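Local coordinates for nitrogenase molybdenum-iron protein beta chain (PDB 4WES) that forms, with the alpha chain, the molybdenum-iron component of nitrogenase, which reduces dinitrogen to ammonia, and shares an [8Fe-7S] cluster with that chain, at residues B[242-247]-B[343-348]; B[117-122]-B[134-139]; B[61-66]-B[214-219]; B[308-313]-B[432-437]; B[9-14]-B[367-372]. All blocks are in the same frame, centred on the assembly; numbering follows the deposited sequence.

The five contacts are spread over three parallel sheets and the helices packed on them. Contact 2 belongs to the sheet of strands 38-43, 99-104 and 133-136; segment 61-66 of contact 3 leads into its edge strand 67-68, while segment 214-219 follows strand 198-200 of the second sheet. Contact 1 ties the start of helix 243-257 to the loop after strand 337-343, bridging two sheets. Contact 5 touches it through strand 367-370, centres about 18 Å apart, and closes a loop that encloses contacts 1, 2 and 3. Contact 4, about 48 Å from contact 2, and contact 3, with its iron(II) ion, both lie at the interface of the two beta subunits.

Contact 1. Residues B[242-247]-B[343-348]; sequences GSYASD and TGTPGM
Y244 reaches from the first turn of helix 243-257 into the loop 343-348, and its ring does nearly all the touching. From CB, chi1 of -77° sets CG beside the backbone N, and the ring runs out past T345. CD2 meets the methyl CG2 of T345 at 4.0 Å, an oblique approach. One atom further, the ring edge at CE2 meets the carbonyl O of P346, 3.4 Å away and near the ring plane. This places the helix start of one parallel-sheet domain against the loop between strand 337-343 and helix 348-360 of another. At the tip, OH gives its proton to a water 2.6 Å away, and that water donates in turn to T345 O and G347 O, both at 2.8 Å. OH is also hydrogen-bonded to the backbone N of F350. A tyrosine suits the place, since its ring packs on T345 while its hydroxyl meets backbone polar groups. G347, at phi 137°, has backbone angles that call for glycine.

Contact 2. Residues B[117-122]-B[134-139]; sequences TYISQM and VIHTNT
The helix-on-sheet packing of an alpha/beta domain brings I119 of helix 115-125 down on V134 and H136 of strand 133-136, an edge strand of a parallel sheet within this chain. Helix and strand run antiparallel; over these short segments the axes make 175° and come within 9.6 Å. I119 carries the contact. Its side chain leaves the backbone toward the strand, and its longer branch extends with chi2 near 172°, bringing CD1 between two alternate residues of the strand. There CD1 lies 4.0 Å from V134 CG1 and the same 4.0 Å from H136 CB, while CG1 of I119 also rests 4.0 Å from V134 CG1. Helix 115-125 is part, with helix 106-111, of the connection from strand 99-104 to the parallel strand 133-136, a beta-alpha-beta crossover; V134 and H136 both face helix 115-125, whereas I135 between them points away, toward helix 146-161. A branched aliphatic residue suits the helix side because its CD1 can touch both strand side chains at once, and valine gives the strand a compact apolar surface. The imidazole of H136 meets I119 CD1 obliquely at ND1, and that nitrogen is hydrogen-bonded to the hydroxyl of Y160 on helix 146-161. Its other nitrogen, NE2, makes a weak bond to N138 OD1 at 3.2 Å.

Contact 3. Residues B[61-66]-B[214-219]; sequences KEPAMA and GEYKMY. With FE2 (Fe (II) ion), chain J.
The ring of Y216 meets P63 obliquely at CE1 and M65 with its hydroxyl end, while one of its faces carries the backbone N of M218, 3.7 Å above the plane and offset toward the rim. The contact joins loops of two different parallel sheets: 61-66 leads from helix 46-60 into strand 67-68 of one, and the loop 214-219 follows strand 198-200 of the other. With chi1 at 173°, CG of Y216 stands opposite the backbone N, and the ring slides past P63 with CE1 3.9 Å from P63 CG. Its hydroxyl end abuts M65 from the opposite direction, OH lying 3.3 Å from M65 CG. M65, modelled in two conformers, bends at chi2 in the one described, and its CG also packs on M218 CG at 4.3 Å. M218 CG in turn sits over the centre of the Y219 ring. Proline, rigid and apolar, gives the tyrosine a smooth flank. H446 of the alpha chain meets the Y216 ring with planes about 70° apart. Just before P63 the same loop holds an iron(II) ion at the junction with a second beta subunit, whose D301 and D305 complete the site with two waters. The carboxylate of E62 is also paired with K473 of the alpha chain. The ion is bound by K61 O at 2.1 Å and by E62 OE2 at 2.0 Å.

Contact 4. Residues B[308-313]-B[432-437]; sequences QYLQGK and RLVEEI
Apolar packing makes this contact: L310, in the loop leading to strand 314-318, sets its two methyls against V434 and I437 of helix 426-448. The leucine side chain heads for the helix, where chi2 of 163° puts CD1 anti to CA and CD2 branches toward I437. CD2 lies 3.9 Å from I437 CG2, the two side chains crossing at about a right angle, and CD1 reaches V434 CG1 at 4.4 Å. V434 and I437 stand one turn apart on the helix, so the forked leucine meets both with one methyl each. All three residues are buried, which fits branched aliphatic side chains with no polar group to satisfy.

Backbone hydrogen bonds shape the two partners. L310 to K313 form a type II beta turn, closed by K313 N to L310 O at 3.1 Å, and G312 takes the positive phi of its third position, a conformation that glycine adopts easily. On the helix, I437 N bonds to L433 O at 2.9 Å.

Charged groups lie on another side of the helix: R432 and E435 are a long ion pair, charges only, and E435 OE1 is hydrogen-bonded to N422 of the second beta subunit. Around the apolar contact, V434 also touches F330 of helix 321-333, I437 touches V407 of strand 406-408, and G312 and K313 make backbone bonds to G335 and I337, joining the turn to the start of strand 337-343.

Contact 5. Residues B[9-14]-B[367-372]; sequences IVERKA and KVKVEG
This is a sparse surface contact in which the N-terminal segment 9-14 passes the lysines of strand 367-370, linked to K369 through a water and to K367 by direct contact. E11 and K369 carry opposite charges, yet OE1 and NZ stay 4.4 Å apart, beyond a salt bridge. A water spans the gap, donating to E11 OE1 at 2.6 Å and accepting from K369 NZ at 2.8 Å. K369 has its chain fully extended, with chi1 of -173°, which carries the ammonium out from the strand to this water and to a salt bridge with D376 of helix 374-383. Strand 367-370 is an outermost strand within this chain of a five-stranded parallel sheet, and K367 and K369, two residues apart, project on the same side. That side is where helix 374-383 packs and the N-terminal segment runs. K367 stretches toward I9, their tips meeting with NZ 3.7 Å from I9 CD1, while its charge makes a cation-pi interaction with W380. I9 touches W380 as well, so an apolar side chain suits this place beside the indole. R12 turns to the same helix region, forming salt bridges with D373 and D376.

Contact 1. Residues B[242-247]-B[343-348]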
# COMPACT_ATOMS: atom_id res chain seq x y z
N GLY B 242 -6.72 -26.84 3.45
CA GLY B 242 -5.90 -26.59 4.64
C GLY B 242 -6.13 -27.70 5.65
O GLY B 242 -7.11 -27.71 6.36
N SER B 243 -5.18 -28.62 5.75
CA SER B 243 -5.39 -29.80 6.59
C SER B 243 -5.61 -29.48 8.07
O SER B 243 -6.42 -30.14 8.72
CB SER B 243 -4.27 -30.81 6.41
OG SER B 243 -3.04 -30.29 6.90
N TYR B 244 -4.89 -28.49 8.59
CA TYR B 244 -5.04 -28.20 10.01
C TYR B 244 -6.46 -27.76 10.35
O TYR B 244 -7.04 -28.20 11.35
CB TYR B 244 -4.05 -27.13 10.47
CG TYR B 244 -2.63 -27.58 10.68
CD1 TYR B 244 -1.80 -27.87 9.61
CD2 TYR B 244 -2.09 -27.63 11.96
CE1 TYR B 244 -0.47 -28.20 9.79
CE2 TYR B 244 -0.75 -27.95 12.16
CZ TYR B 244 0.06 -28.23 11.09
OH TYR B 244 1.40 -28.52 11.28
N ALA B 245 -7.00 -26.84 9.56
CA ALA B 245 -8.31 -26.29 9.84
C ALA B 245 -9.45 -27.22 9.42
O ALA B 245 -10.53 -27.18 10.03
CB ALA B 245 -8.49 -24.94 9.15
N SER B 246 -9.25 -27.97 8.34
CA SER B 246 -10.38 -28.52 7.62
C SER B 246 -10.48 -30.06 7.61
O SER B 246 -11.57 -30.61 7.39
CB SER B 246 -10.37 -28.02 6.17
OG SER B 246 -10.38 -26.60 6.15
N ASP B 247 -9.36 -30.77 7.83
CA ASP B 247 -9.40 -32.22 7.66
C ASP B 247 -10.27 -32.89 8.69
O ASP B 247 -10.93 -33.87 8.37
CB ASP B 247 -8.00 -32.82 7.74
CG ASP B 247 -7.30 -32.95 6.43
OD1 ASP B 247 -7.78 -32.47 5.40
OD2 ASP B 247 -6.19 -33.57 6.45
N THR B 343 5.28 -20.93 12.85
CA THR B 343 3.91 -20.93 13.33
C THR B 343 3.90 -21.19 14.83
O THR B 343 4.75 -21.94 15.32
CB THR B 343 3.05 -21.99 12.60
OG1 THR B 343 1.69 -21.88 13.07
CG2 THR B 343 3.50 -23.39 12.81
N GLY B 344 2.92 -20.62 15.51
CA GLY B 344 2.69 -20.97 16.90
C GLY B 344 1.85 -22.21 17.10
O GLY B 344 1.76 -22.73 18.21
N THR B 345 1.21 -22.69 16.04
CA THR B 345 0.32 -23.85 16.15
C THR B 345 1.16 -25.13 16.11
O THR B 345 1.97 -25.31 15.22
CB THR B 345 -0.69 -23.84 15.01
OG1 THR B 345 -1.55 -22.70 15.15
CG2 THR B 345 -1.55 -25.06 15.02
N PRO B 346 0.94 -26.05 17.08
CA PRO B 346 1.73 -27.28 17.10
C PRO B 346 1.36 -28.21 15.95
O PRO B 346 0.28 -28.12 15.37
CB PRO B 346 1.37 -27.89 18.43
CG PRO B 346 0.07 -27.33 18.80
CD PRO B 346 0.05 -25.94 18.23
N GLY B 347 2.30 -29.10 15.64
CA GLY B 347 2.09 -30.15 14.65
C GLY B 347 3.29 -30.32 13.75
O GLY B 347 3.94 -29.35 13.37
N MET B 348 3.58 -31.56 13.37
CA MET B 348 4.75 -31.86 12.55
C MET B 348 4.56 -31.57 11.07
O MET B 348 5.53 -31.40 10.34
CB MET B 348 5.15 -33.33 12.70
CG MET B 348 5.41 -33.72 14.14
SD MET B 348 6.84 -32.87 14.82
CE MET B 348 6.19 -31.35 15.50
O HOH W 1 2.58 -26.97 13.06

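Contact 2. Residues B[117-122]-B[134-139]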
# COMPACT_ATOMS: atom_id res chain seq x y z
N THR B 117 -24.70 -34.21 28.09
CA THR B 117 -25.69 -34.36 29.12
C THR B 117 -26.50 -33.08 29.33
O THR B 117 -27.75 -33.13 29.42
CB THR B 117 -25.06 -34.83 30.44
OG1 THR B 117 -24.53 -36.15 30.25
CG2 THR B 117 -26.08 -34.84 31.59
N TYR B 118 -25.84 -31.92 29.41
CA TYR B 118 -26.60 -30.70 29.59
C TYR B 118 -27.59 -30.49 28.44
O TYR B 118 -28.73 -30.04 28.65
CB TYR B 118 -25.67 -29.49 29.73
CG TYR B 118 -24.65 -29.54 30.85
CD1 TYR B 118 -24.82 -30.35 31.97
CD2 TYR B 118 -23.52 -28.74 30.79
CE1 TYR B 118 -23.87 -30.39 32.98
CE2 TYR B 118 -22.57 -28.77 31.80
CZ TYR B 118 -22.73 -29.59 32.88
OH TYR B 118 -21.76 -29.57 33.87
N ILE B 119 -27.15 -30.76 27.21
CA ILE B 119 -27.97 -30.49 26.06
C ILE B 119 -29.19 -31.44 26.03
O ILE B 119 -30.33 -31.06 25.71
CB ILE B 119 -27.13 -30.57 24.76
CG1 ILE B 119 -26.20 -29.37 24.71
CG2 ILE B 119 -28.04 -30.55 23.54
CD1 ILE B 119 -25.17 -29.41 23.60
N SER B 120 -28.97 -32.69 26.39
CA SER B 120 -30.07 -33.67 26.48
C SER B 120 -31.06 -33.24 27.60
O SER B 120 -32.28 -33.30 27.43
CB SER B 120 -29.47 -35.05 26.66
OG SER B 120 -29.13 -35.32 27.99
N GLN B 121 -30.54 -32.69 28.69
CA GLN B 121 -31.38 -32.21 29.79
C GLN B 121 -32.18 -30.97 29.38
O GLN B 121 -33.33 -30.83 29.79
CB GLN B 121 -30.53 -31.92 31.04
CG GLN B 121 -30.01 -33.20 31.66
CD GLN B 121 -29.04 -32.99 32.79
OE1 GLN B 121 -28.43 -31.93 32.93
NE2 GLN B 121 -28.86 -34.03 33.60
N MET B 122 -31.61 -30.11 28.54
CA MET B 122 -32.40 -28.98 28.08
C MET B 122 -33.55 -29.41 27.19
O MET B 122 -34.65 -28.87 27.31
CB MET B 122 -31.51 -27.95 27.42
CG MET B 122 -30.58 -27.36 28.45
SD MET B 122 -29.58 -26.06 27.79
CE MET B 122 -28.25 -26.95 27.00
N VAL B 134 -29.42 -26.72 19.31
CA VAL B 134 -28.20 -26.45 20.11
C VAL B 134 -27.18 -27.52 19.77
O VAL B 134 -27.45 -28.71 19.89
CB VAL B 134 -28.49 -26.50 21.63
CG1 VAL B 134 -27.20 -26.22 22.42
CG2 VAL B 134 -29.58 -25.50 22.02
N ILE B 135 -26.02 -27.07 19.30
CA ILE B 135 -24.92 -27.95 18.99
C ILE B 135 -23.70 -27.56 19.82
O ILE B 135 -23.68 -26.49 20.43
CB ILE B 135 -24.59 -27.93 17.48
CG1 ILE B 135 -23.93 -26.64 17.01
CG2 ILE B 135 -25.85 -28.22 16.66
CD1 ILE B 135 -23.33 -26.75 15.64
N HIS B 136 -22.69 -28.41 19.85
CA HIS B 136 -21.48 -28.07 20.61
C HIS B 136 -20.24 -28.70 20.02
O HIS B 136 -20.30 -29.69 19.28
CB HIS B 136 -21.57 -28.50 22.09
CG HIS B 136 -21.08 -29.88 22.37
ND1 HIS B 136 -21.80 -31.03 22.09
CD2 HIS B 136 -19.91 -30.28 22.90
CE1 HIS B 136 -21.08 -32.08 22.44
NE2 HIS B 136 -19.93 -31.65 22.92
N THR B 137 -19.10 -28.11 20.39
CA THR B 137 -17.80 -28.75 20.31
C THR B 137 -17.06 -28.51 21.63
O THR B 137 -17.54 -27.79 22.48
CB THR B 137 -16.98 -28.28 19.11
OG1 THR B 137 -15.81 -29.08 19.00
CG2 THR B 137 -16.61 -26.85 19.21
N ASN B 138 -15.92 -29.19 21.78
CA ASN B 138 -15.04 -29.03 22.94
C ASN B 138 -13.74 -28.41 22.47
O ASN B 138 -13.09 -28.93 21.55
CB ASN B 138 -14.77 -30.39 23.61
CG ASN B 138 -16.02 -31.01 24.17
OD1 ASN B 138 -16.75 -31.75 23.47
ND2 ASN B 138 -16.33 -30.68 25.42
N THR B 139 -13.37 -27.30 23.09
CA THR B 139 -12.26 -26.45 22.64
C THR B 139 -11.32 -26.07 23.79
O THR B 139 -11.21 -24.91 24.15
CB THR B 139 -12.81 -25.21 21.92
OG1 THR B 139 -13.83 -24.59 22.69
CG2 THR B 139 -13.39 -25.59 20.57

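Contact 3. Residues B[61-66]-B[214-219]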
# COMPACT_ATOMS: atom_id res chain seq x y z
N LYS B 61 -13.51 -4.79 11.99
CA LYS B 61 -14.23 -3.53 12.17
C LYS B 61 -15.73 -3.79 11.94
O LYS B 61 -16.41 -3.05 11.24
CB LYS B 61 -13.70 -2.40 11.28
CG LYS B 61 -12.19 -2.22 11.35
CD LYS B 61 -11.60 -2.05 12.73
CE LYS B 61 -10.13 -1.67 12.66
NZ LYS B 61 -9.46 -1.89 13.99
N GLU B 62 -16.22 -4.83 12.61
CA GLU B 62 -17.61 -5.29 12.51
C GLU B 62 -18.06 -5.75 13.87
O GLU B 62 -17.23 -6.15 14.70
CB GLU B 62 -17.75 -6.47 11.55
CG GLU B 62 -17.55 -6.16 10.07
CD GLU B 62 -18.72 -5.34 9.55
OE1 GLU B 62 -19.75 -5.98 9.18
OE2 GLU B 62 -18.64 -4.08 9.49
N PRO B 63 -19.39 -5.81 14.10
CA PRO B 63 -19.89 -6.51 15.27
C PRO B 63 -19.45 -7.98 15.24
O PRO B 63 -19.25 -8.55 14.16
CB PRO B 63 -21.42 -6.43 15.09
CG PRO B 63 -21.62 -5.24 14.20
CD PRO B 63 -20.46 -5.31 13.24
N ALA B 64 -19.39 -8.58 16.41
CA ALA B 64 -19.14 -10.03 16.53
C ALA B 64 -19.87 -10.50 17.76
O ALA B 64 -19.37 -10.31 18.89
CB ALA B 64 -17.65 -10.35 16.59
N MET B 65 -21.05 -11.09 17.58
CA MET B 65 -21.94 -11.45 18.67
C MET B 65 -21.62 -12.82 19.22
O MET B 65 -21.36 -13.75 18.44
CB MET B 65 -23.37 -11.48 18.13
CG MET B 65 -24.00 -10.10 18.07
SD MET B 65 -24.24 -9.49 19.74
CE MET B 65 -24.04 -7.76 19.51
N ALA B 66 -21.68 -12.96 20.54
CA ALA B 66 -21.64 -14.28 21.20
C ALA B 66 -22.18 -14.10 22.61
O ALA B 66 -22.01 -13.05 23.23
CB ALA B 66 -20.24 -14.87 21.26
N GLY B 214 -28.10 0.99 7.91
CA GLY B 214 -28.85 1.85 8.79
C GLY B 214 -29.69 1.11 9.81
O GLY B 214 -30.22 1.73 10.70
N GLU B 215 -29.80 -0.20 9.67
CA GLU B 215 -30.42 -1.04 10.67
C GLU B 215 -29.44 -2.10 11.06
O GLU B 215 -28.87 -2.79 10.20
CB GLU B 215 -31.66 -1.73 10.07
CG GLU B 215 -32.34 -2.79 10.93
CD GLU B 215 -33.51 -3.48 10.22
OE1 GLU B 215 -34.17 -2.82 9.39
OE2 GLU B 215 -33.74 -4.67 10.52
N TYR B 216 -29.22 -2.24 12.37
CA TYR B 216 -28.39 -3.33 12.85
C TYR B 216 -29.15 -4.63 12.75
O TYR B 216 -30.30 -4.70 13.20
CB TYR B 216 -27.97 -3.11 14.31
CG TYR B 216 -27.26 -4.31 14.86
CD1 TYR B 216 -26.01 -4.68 14.40
CD2 TYR B 216 -27.86 -5.11 15.82
CE1 TYR B 216 -25.37 -5.81 14.87
CE2 TYR B 216 -27.23 -6.24 16.29
CZ TYR B 216 -26.00 -6.59 15.82
OH TYR B 216 -25.40 -7.73 16.28
N LYS B 217 -28.53 -5.63 12.15
CA LYS B 217 -29.14 -6.93 11.94
C LYS B 217 -28.28 -7.92 12.73
O LYS B 217 -27.16 -8.22 12.38
CB LYS B 217 -29.17 -7.25 10.43
CG LYS B 217 -29.98 -8.43 10.00
CD LYS B 217 -30.00 -8.56 8.48
CE LYS B 217 -30.48 -9.93 8.11
NZ LYS B 217 -31.97 -9.85 7.91
N MET B 218 -28.84 -8.45 13.82
CA MET B 218 -28.04 -9.35 14.66
C MET B 218 -27.44 -10.53 13.95
O MET B 218 -26.29 -10.86 14.13
CB MET B 218 -28.85 -9.80 15.86
CG MET B 218 -28.07 -10.60 16.84
SD MET B 218 -28.95 -10.63 18.44
CE MET B 218 -27.91 -11.71 19.19
N TYR B 219 -28.29 -11.18 13.15
CA TYR B 219 -27.89 -12.30 12.30
C TYR B 219 -27.77 -11.79 10.89
O TYR B 219 -28.79 -11.57 10.21
CB TYR B 219 -28.87 -13.49 12.42
CG TYR B 219 -29.10 -13.86 13.87
CD1 TYR B 219 -28.06 -14.36 14.65
CD2 TYR B 219 -30.30 -13.63 14.48
CE1 TYR B 219 -28.22 -14.61 15.99
CE2 TYR B 219 -30.49 -13.90 15.82
CZ TYR B 219 -29.43 -14.37 16.59
OH TYR B 219 -29.58 -14.62 17.92
FE FE2 J . -17.38 -2.48 9.50
O HOH W 2 -18.81 -1.45 10.59
O HOH W 3 -15.99 -3.63 8.38

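Contact 4. Residues B[308-313]-B[432-437]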
# COMPACT_ATOMS: atom_id res chain seq x y z
N GLN B 308 12.38 -8.63 -11.13
CA GLN B 308 13.69 -8.15 -10.68
C GLN B 308 13.67 -7.80 -9.22
O GLN B 308 14.72 -7.86 -8.55
CB GLN B 308 14.18 -6.97 -11.50
CG GLN B 308 13.49 -5.67 -11.17
CD GLN B 308 13.71 -4.63 -12.23
OE1 GLN B 308 12.99 -4.62 -13.24
NE2 GLN B 308 14.66 -3.74 -12.04
N TYR B 309 12.53 -7.37 -8.70
CA TYR B 309 12.39 -6.91 -7.31
C TYR B 309 12.15 -8.05 -6.33
O TYR B 309 12.10 -7.81 -5.14
CB TYR B 309 11.29 -5.88 -7.22
CG TYR B 309 11.56 -4.68 -8.10
CD1 TYR B 309 12.59 -3.78 -7.80
CD2 TYR B 309 10.82 -4.43 -9.26
CE1 TYR B 309 12.91 -2.73 -8.61
CE2 TYR B 309 11.14 -3.37 -10.08
CZ TYR B 309 12.17 -2.51 -9.77
OH TYR B 309 12.49 -1.44 -10.57
N LEU B 310 11.98 -9.26 -6.85
CA LEU B 310 11.64 -10.43 -6.06
C LEU B 310 12.77 -11.43 -5.93
O LEU B 310 12.88 -12.13 -4.92
CB LEU B 310 10.40 -11.12 -6.67
CG LEU B 310 9.14 -10.27 -6.66
CD1 LEU B 310 8.09 -10.81 -7.60
CD2 LEU B 310 8.58 -10.20 -5.26
N GLN B 311 13.61 -11.55 -6.95
CA GLN B 311 14.58 -12.64 -6.99
C GLN B 311 15.54 -12.52 -5.80
O GLN B 311 16.20 -11.48 -5.64
CB GLN B 311 15.39 -12.68 -8.30
CG GLN B 311 14.55 -12.81 -9.55
CD GLN B 311 13.46 -13.83 -9.42
OE1 GLN B 311 13.73 -15.03 -9.33
NE2 GLN B 311 12.22 -13.33 -9.36
N GLY B 312 15.67 -13.61 -5.05
CA GLY B 312 16.63 -13.66 -3.97
C GLY B 312 16.26 -12.91 -2.72
O GLY B 312 17.06 -12.87 -1.77
N LYS B 313 15.07 -12.32 -2.67
CA LYS B 313 14.67 -11.58 -1.47
C LYS B 313 14.47 -12.54 -0.32
O LYS B 313 13.78 -13.55 -0.47
CB LYS B 313 13.36 -10.80 -1.73
CG LYS B 313 13.50 -9.59 -2.66
CD LYS B 313 14.00 -8.36 -1.89
CE LYS B 313 14.11 -7.12 -2.73
NZ LYS B 313 15.13 -7.27 -3.75
N ARG B 432 -2.95 -9.69 -6.00
CA ARG B 432 -2.96 -8.68 -4.94
C ARG B 432 -1.74 -8.79 -4.06
O ARG B 432 -1.12 -7.77 -3.68
CB ARG B 432 -4.22 -8.79 -4.11
CG ARG B 432 -5.50 -8.40 -4.84
CD ARG B 432 -5.73 -6.89 -4.89
NE ARG B 432 -5.70 -6.25 -3.57
CZ ARG B 432 -5.77 -4.93 -3.36
NH1 ARG B 432 -5.90 -4.07 -4.36
NH2 ARG B 432 -5.71 -4.47 -2.12
N LEU B 433 -1.33 -10.02 -3.72
CA LEU B 433 -0.12 -10.23 -2.91
C LEU B 433 1.14 -9.74 -3.61
O LEU B 433 2.00 -9.10 -2.97
CB LEU B 433 0.03 -11.71 -2.54
CG LEU B 433 -0.88 -12.22 -1.44
CD1 LEU B 433 -0.81 -13.73 -1.38
CD2 LEU B 433 -0.56 -11.58 -0.08
N VAL B 434 1.30 -10.04 -4.90
CA VAL B 434 2.49 -9.58 -5.58
C VAL B 434 2.55 -8.07 -5.65
O VAL B 434 3.60 -7.47 -5.46
CB VAL B 434 2.63 -10.18 -6.99
CG1 VAL B 434 3.85 -9.67 -7.72
CG2 VAL B 434 2.66 -11.72 -6.89
N GLU B 435 1.42 -7.43 -5.92
CA GLU B 435 1.36 -5.98 -5.89
C GLU B 435 1.75 -5.43 -4.52
O GLU B 435 2.55 -4.50 -4.43
CB GLU B 435 -0.03 -5.49 -6.30
CG GLU B 435 -0.11 -3.99 -6.32
CD GLU B 435 -1.46 -3.41 -6.52
OE1 GLU B 435 -2.49 -4.11 -6.26
OE2 GLU B 435 -1.51 -2.22 -6.90
N GLU B 436 1.17 -6.00 -3.48
CA GLU B 436 1.48 -5.50 -2.13
C GLU B 436 2.94 -5.68 -1.76
O GLU B 436 3.57 -4.78 -1.20
CB GLU B 436 0.61 -6.23 -1.12
CG GLU B 436 0.62 -5.67 0.27
CD GLU B 436 -0.47 -6.31 1.15
OE1 GLU B 436 -0.99 -7.45 0.85
OE2 GLU B 436 -0.78 -5.71 2.18
N ILE B 437 3.50 -6.85 -2.05
CA ILE B 437 4.90 -7.14 -1.76
C ILE B 437 5.80 -6.18 -2.52
O ILE B 437 6.74 -5.59 -1.95
CB ILE B 437 5.22 -8.62 -2.10
CG1 ILE B 437 4.57 -9.57 -1.09
CG2 ILE B 437 6.74 -8.84 -2.16
CD1 ILE B 437 4.53 -11.02 -1.50

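Contact 5. Residues B[9-14]-B[367-372]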
# COMPACT_ATOMS: atom_id res chain seq x y z
N ILE B 9 20.90 -15.46 20.99
CA ILE B 9 19.71 -16.27 20.90
C ILE B 9 19.59 -17.13 22.13
O ILE B 9 20.58 -17.70 22.62
CB ILE B 9 19.69 -17.11 19.61
CG1 ILE B 9 19.38 -16.24 18.36
CG2 ILE B 9 18.66 -18.22 19.71
CD1 ILE B 9 19.85 -16.88 17.07
N VAL B 10 18.38 -17.19 22.68
CA VAL B 10 18.07 -18.03 23.83
C VAL B 10 17.09 -19.07 23.36
O VAL B 10 16.06 -18.76 22.71
CB VAL B 10 17.45 -17.24 25.01
CG1 VAL B 10 17.13 -18.16 26.19
CG2 VAL B 10 18.34 -16.08 25.42
N GLU B 11 17.38 -20.31 23.69
CA GLU B 11 16.42 -21.38 23.44
C GLU B 11 15.56 -21.55 24.71
O GLU B 11 15.89 -22.37 25.60
CB GLU B 11 17.14 -22.67 23.08
CG GLU B 11 17.98 -22.60 21.83
CD GLU B 11 17.16 -22.26 20.63
OE1 GLU B 11 15.99 -22.71 20.59
OE2 GLU B 11 17.67 -21.55 19.74
N ARG B 12 14.49 -20.79 24.78
CA ARG B 12 13.63 -20.87 25.93
C ARG B 12 12.91 -22.20 25.94
O ARG B 12 12.55 -22.73 24.88
CB ARG B 12 12.57 -19.73 25.91
CG ARG B 12 13.15 -18.40 26.23
CD ARG B 12 12.22 -17.27 25.85
NE ARG B 12 12.22 -17.04 24.41
CZ ARG B 12 11.17 -17.08 23.60
NH1 ARG B 12 9.94 -17.31 24.06
NH2 ARG B 12 11.35 -16.86 22.32
N LYS B 13 12.68 -22.71 27.13
CA LYS B 13 11.94 -23.97 27.33
C LYS B 13 10.59 -23.74 28.03
O LYS B 13 9.80 -24.68 28.07
CB LYS B 13 12.77 -24.99 28.16
CG LYS B 13 14.12 -25.36 27.61
CD LYS B 13 14.84 -26.35 28.51
CE LYS B 13 16.28 -26.57 28.06
NZ LYS B 13 16.87 -27.84 28.58
N ALA B 14 10.37 -22.59 28.64
CA ALA B 14 9.20 -22.39 29.49
C ALA B 14 8.46 -21.09 29.24
O ALA B 14 7.22 -21.07 29.22
CB ALA B 14 9.57 -22.53 30.95
N LYS B 367 15.48 -21.09 8.68
CA LYS B 367 15.06 -21.56 9.99
C LYS B 367 13.56 -21.71 9.96
O LYS B 367 12.85 -20.75 9.71
CB LYS B 367 15.48 -20.62 11.12
CG LYS B 367 16.98 -20.41 11.24
CD LYS B 367 17.36 -19.56 12.45
CE LYS B 367 18.86 -19.45 12.62
NZ LYS B 367 19.19 -18.66 13.85
N VAL B 368 13.09 -22.90 10.26
CA VAL B 368 11.68 -23.25 10.30
C VAL B 368 11.36 -23.71 11.70
O VAL B 368 12.08 -24.58 12.23
CB VAL B 368 11.42 -24.38 9.30
CG1 VAL B 368 9.97 -24.80 9.33
CG2 VAL B 368 11.83 -23.98 7.89
N LYS B 369 10.36 -23.15 12.35
CA LYS B 369 10.06 -23.54 13.70
C LYS B 369 8.57 -23.63 13.95
O LYS B 369 7.79 -22.71 13.67
CB LYS B 369 10.69 -22.59 14.72
CG LYS B 369 10.55 -23.06 16.16
CD LYS B 369 11.32 -22.17 17.13
CE LYS B 369 11.09 -22.59 18.54
NZ LYS B 369 11.84 -21.73 19.51
N VAL B 370 8.17 -24.77 14.50
CA VAL B 370 6.83 -25.00 15.01
C VAL B 370 6.82 -24.63 16.51
O VAL B 370 7.77 -24.95 17.25
CB VAL B 370 6.45 -26.47 14.81
CG1 VAL B 370 5.19 -26.85 15.54
CG2 VAL B 370 6.33 -26.76 13.33
N GLU B 371 5.77 -23.96 16.95
CA GLU B 371 5.73 -23.43 18.30
C GLU B 371 6.89 -22.46 18.55
O GLU B 371 7.45 -22.39 19.64
CB GLU B 371 5.60 -24.50 19.37
CG GLU B 371 4.33 -25.32 19.25
CD GLU B 371 4.20 -26.30 20.37
OE1 GLU B 371 3.63 -25.97 21.43
OE2 GLU B 371 4.73 -27.40 20.21
N GLY B 372 7.20 -21.67 17.54
CA GLY B 372 8.06 -20.49 17.72
C GLY B 372 7.19 -19.26 17.91
O GLY B 372 5.97 -19.31 17.75
O HOH W 4 14.49 -21.71 18.66